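Local coordinates for protein afamin (Homo sapiens, PDB 6FAK) that carries hydrophobic molecules in body fluids, binds vitamin E and keeps lipidated Wnt proteins soluble and active, at residues D343-E348 against F447-N452. Numbering follows the deposited sequence.
Sequences DLSIPE and FACVDN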
ATOM      1  N   ASP A 343       1.602 -11.473  18.648  0.60 35.12           N
ATOM      2  CA  ASP A 343       2.584 -10.379  18.806  0.60 35.74           C
ATOM      3  C   ASP A 343       3.616 -10.223  17.670  0.60 32.93           C
ATOM      4  O   ASP A 343       4.425  -9.275  17.706  0.60 32.55           O
ATOM      5  CB  ASP A 343       3.332 -10.543  20.139  0.60 37.83           C
ATOM      6  CG  ASP A 343       3.987 -11.934  20.319  0.60 41.92           C
ATOM      7  OD1 ASP A 343       3.409 -13.023  19.960  0.60 38.47           O
ATOM      8  OD2 ASP A 343       5.094 -11.931  20.898  0.60 49.05           O
ATOM      9  N   LEU A 344       3.613 -11.149  16.702  1.00 30.44           N
ATOM     10  CA  LEU A 344       4.575 -11.123  15.582  1.00 29.14           C
ATOM     11  C   LEU A 344       3.988 -10.456  14.358  1.00 28.05           C
ATOM     12  O   LEU A 344       2.758 -10.522  14.108  1.00 28.15           O
ATOM     13  CB  LEU A 344       5.070 -12.531  15.218  1.00 29.33           C
ATOM     14  CG  LEU A 344       5.804 -13.293  16.330  1.00 30.00           C
ATOM     15  CD1 LEU A 344       6.325 -14.640  15.876  1.00 30.82           C
ATOM     16  CD2 LEU A 344       6.918 -12.478  16.966  1.00 29.99           C
ATOM     17  N   SER A 345       4.857  -9.806  13.597  1.00 26.82           N
ATOM     18  CA  SER A 345       4.480  -9.240  12.312  1.00 25.94           C
ATOM     19  C   SER A 345       4.269 -10.334  11.261  1.00 25.31           C
ATOM     20  O   SER A 345       4.751 -11.423  11.391  1.00 24.99           O
ATOM     21  CB  SER A 345       5.549  -8.273  11.830  1.00 25.82           C
ATOM     22  OG  SER A 345       6.704  -8.939  11.377  1.00 25.38           O
ATOM     23  N   ILE A 346       3.552  -9.989  10.210  1.00 25.26           N
ATOM     24  CA  ILE A 346       3.357 -10.898   9.105  1.00 25.32           C
ATOM     25  C   ILE A 346       4.687 -11.265   8.434  1.00 25.03           C
ATOM     26  O   ILE A 346       4.917 -12.445   8.230  1.00 24.65           O
ATOM     27  CB  ILE A 346       2.275 -10.402   8.107  1.00 25.96           C
ATOM     28  CG1 ILE A 346       0.934 -10.093   8.816  1.00 26.06           C
ATOM     29  CG2 ILE A 346       2.045 -11.423   7.014  1.00 26.25           C
ATOM     30  CD1 ILE A 346       0.327 -11.220   9.640  1.00 26.20           C
ATOM     31  N   PRO A 347       5.580 -10.285   8.134  1.00 25.00           N
ATOM     32  CA  PRO A 347       6.901 -10.639   7.572  1.00 24.96           C
ATOM     33  C   PRO A 347       7.761 -11.553   8.493  1.00 24.83           C
ATOM     34  O   PRO A 347       8.401 -12.483   8.010  1.00 24.35           O
ATOM     35  CB  PRO A 347       7.577  -9.267   7.332  1.00 25.35           C
ATOM     36  CG  PRO A 347       6.493  -8.292   7.287  1.00 25.72           C
ATOM     37  CD  PRO A 347       5.322  -8.837   8.067  1.00 25.57           C
ATOM     38  N   GLU A 348       7.676 -11.325   9.826  1.00 25.18           N
ATOM     39  CA  GLU A 348       8.367 -12.157  10.787  1.00 25.55           C
ATOM     40  C   GLU A 348       7.818 -13.597  10.725  1.00 24.89           C
ATOM     41  O   GLU A 348       8.572 -14.516  10.713  1.00 24.70           O
ATOM     42  CB  GLU A 348       8.312 -11.615  12.223  1.00 26.90           C
ATOM     43  CG  GLU A 348       9.199 -12.453  13.184  1.00 28.95           C
ATOM     44  CD  GLU A 348      10.706 -12.389  12.845  1.00 31.80           C
ATOM     45  OE1 GLU A 348      11.169 -11.378  12.259  1.00 33.21           O
ATOM     46  OE2 GLU A 348      11.450 -13.327  13.219  1.00 34.41           O
ATOM     47  N   PHE A 447       6.360  -4.239  18.144  1.00 32.48           N
ATOM     48  CA  PHE A 447       7.155  -5.001  17.151  1.00 32.18           C
ATOM     49  C   PHE A 447       6.306  -5.336  15.923  1.00 30.37           C
ATOM     50  O   PHE A 447       6.722  -5.048  14.780  1.00 28.77           O
ATOM     51  CB  PHE A 447       7.817  -6.283  17.695  1.00 32.69           C
ATOM     52  CG  PHE A 447       8.421  -7.128  16.590  1.00 32.40           C
ATOM     53  CD1 PHE A 447       9.570  -6.730  15.969  1.00 31.70           C
ATOM     54  CD2 PHE A 447       7.773  -8.296  16.141  1.00 33.28           C
ATOM     55  CE1 PHE A 447      10.115  -7.467  14.942  1.00 32.38           C
ATOM     56  CE2 PHE A 447       8.297  -9.051  15.103  1.00 32.60           C
ATOM     57  CZ  PHE A 447       9.478  -8.643  14.511  1.00 33.58           C
ATOM     58  N   ALA A 448       5.123  -5.920  16.153  1.00 29.78           N
ATOM     59  CA  ALA A 448       4.270  -6.313  15.041  1.00 29.39           C
ATOM     60  C   ALA A 448       3.848  -5.096  14.183  1.00 29.40           C
ATOM     61  O   ALA A 448       3.930  -5.110  12.931  1.00 28.26           O
ATOM     62  CB  ALA A 448       3.041  -7.077  15.523  1.00 29.71           C
ATOM     63  N   CYS A 449       3.435  -4.047  14.862  1.00 30.24           N
ATOM     64  CA  CYS A 449       2.959  -2.836  14.193  1.00 30.79           C
ATOM     65  C   CYS A 449       4.045  -2.202  13.293  1.00 28.70           C
ATOM     66  O   CYS A 449       3.822  -1.956  12.106  1.00 27.54           O
ATOM     67  CB  CYS A 449       2.430  -1.851  15.251  1.00 32.77           C
ATOM     68  SG  CYS A 449       1.716  -0.322  14.601  1.00 34.61           S
ATOM     69  N   VAL A 450       5.232  -1.965  13.869  1.00 28.37           N
ATOM     70  CA  VAL A 450       6.325  -1.349  13.156  1.00 28.04           C
ATOM     71  C   VAL A 450       6.773  -2.218  11.955  1.00 27.39           C
ATOM     72  O   VAL A 450       6.969  -1.705  10.842  1.00 26.62           O
ATOM     73  CB  VAL A 450       7.536  -1.121  14.084  1.00 28.98           C
ATOM     74  CG1 VAL A 450       8.775  -0.691  13.302  1.00 29.05           C
ATOM     75  CG2 VAL A 450       7.210  -0.075  15.145  1.00 29.72           C
ATOM     76  N   ASP A 451       6.957  -3.510  12.171  1.00 26.93           N
ATOM     77  CA  ASP A 451       7.517  -4.336  11.102  1.00 27.20           C
ATOM     78  C   ASP A 451       6.478  -4.486   9.980  1.00 26.85           C
ATOM     79  O   ASP A 451       6.848  -4.466   8.817  1.00 27.02           O
ATOM     80  CB  ASP A 451       8.030  -5.659  11.661  1.00 28.10           C
ATOM     81  CG  ASP A 451       8.928  -6.434  10.682  1.00 29.67           C
ATOM     82  OD1 ASP A 451       9.839  -5.872  10.041  1.00 33.65           O
ATOM     83  OD2 ASP A 451       8.730  -7.645  10.514  1.00 29.10           O
ATOM     84  N   ASN A 452       5.193  -4.575  10.331  1.00 26.08           N
ATOM     85  CA  ASN A 452       4.107  -4.642   9.354  1.00 26.13           C
ATOM     86  C   ASN A 452       4.068  -3.368   8.482  1.00 26.26           C
ATOM     87  O   ASN A 452       3.976  -3.443   7.246  1.00 26.04           O
ATOM     88  CB  ASN A 452       2.750  -4.825  10.043  1.00 26.36           C
ATOM     89  CG  ASN A 452       2.435  -6.296  10.415  1.00 26.17           C
ATOM     90  OD1 ASN A 452       2.993  -7.246   9.870  1.00 25.74           O
ATOM     91  ND2 ASN A 452       1.501  -6.466  11.352  1.00 26.18           N
TER
HETATM   92  O   HOH W   1       4.300  -6.936  18.642  1.00 31.82           O
HETATM   93  O   HOH W   2       0.722  -9.116  12.601  1.00 25.06           O
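Ser345 OG donates to Asp451 OD2 at 2.6 Å and meets the anti lone pair of that oxygen. Ser345 is the N-cap of helix 346-363, and its OG accepts from Glu348 N at 3.0 Å. The Ser345 chi1 of 74° sets OG between backbone N and carbonyl carbon, where it reaches both partners. Without the hydroxyl, as with an alanine here, Glu348 N would probably lose its cap and Asp451 OD2 one of its donors. Helix 346-363 belongs to the second albumin domain and helix 446-462 to the third, so the start of one helix is bonded to the side of another across two domains of the albumin fold.

Asp451 CB lies 3.6 Å from Ser345 CB and over one face of the Phe447 ring. Asp451 CG follows, 3.4 Å from Ser345 OG. At the tip, OD2 also forms a salt bridge with Arg351, while OD1 forms one with Arg486. Asn452 OD1 accepts from Ile346 N at 2.8 Å, in the carbonyl plane and on a lone pair, with an N-H...O angle of 158°. Pro347 CD touches Asn452 OD1, at 3.3 Å. Asn452 ND2 donates to a water that donates to Leu344 O, and to a bound polyether, probably from the crystallisation liquor. Glu348 CB lies at the ring edge of Phe447, 3.9 Å from Phe447 CE2. The Glu348 carboxylate is held by Arg351, Ser387 and Thr384.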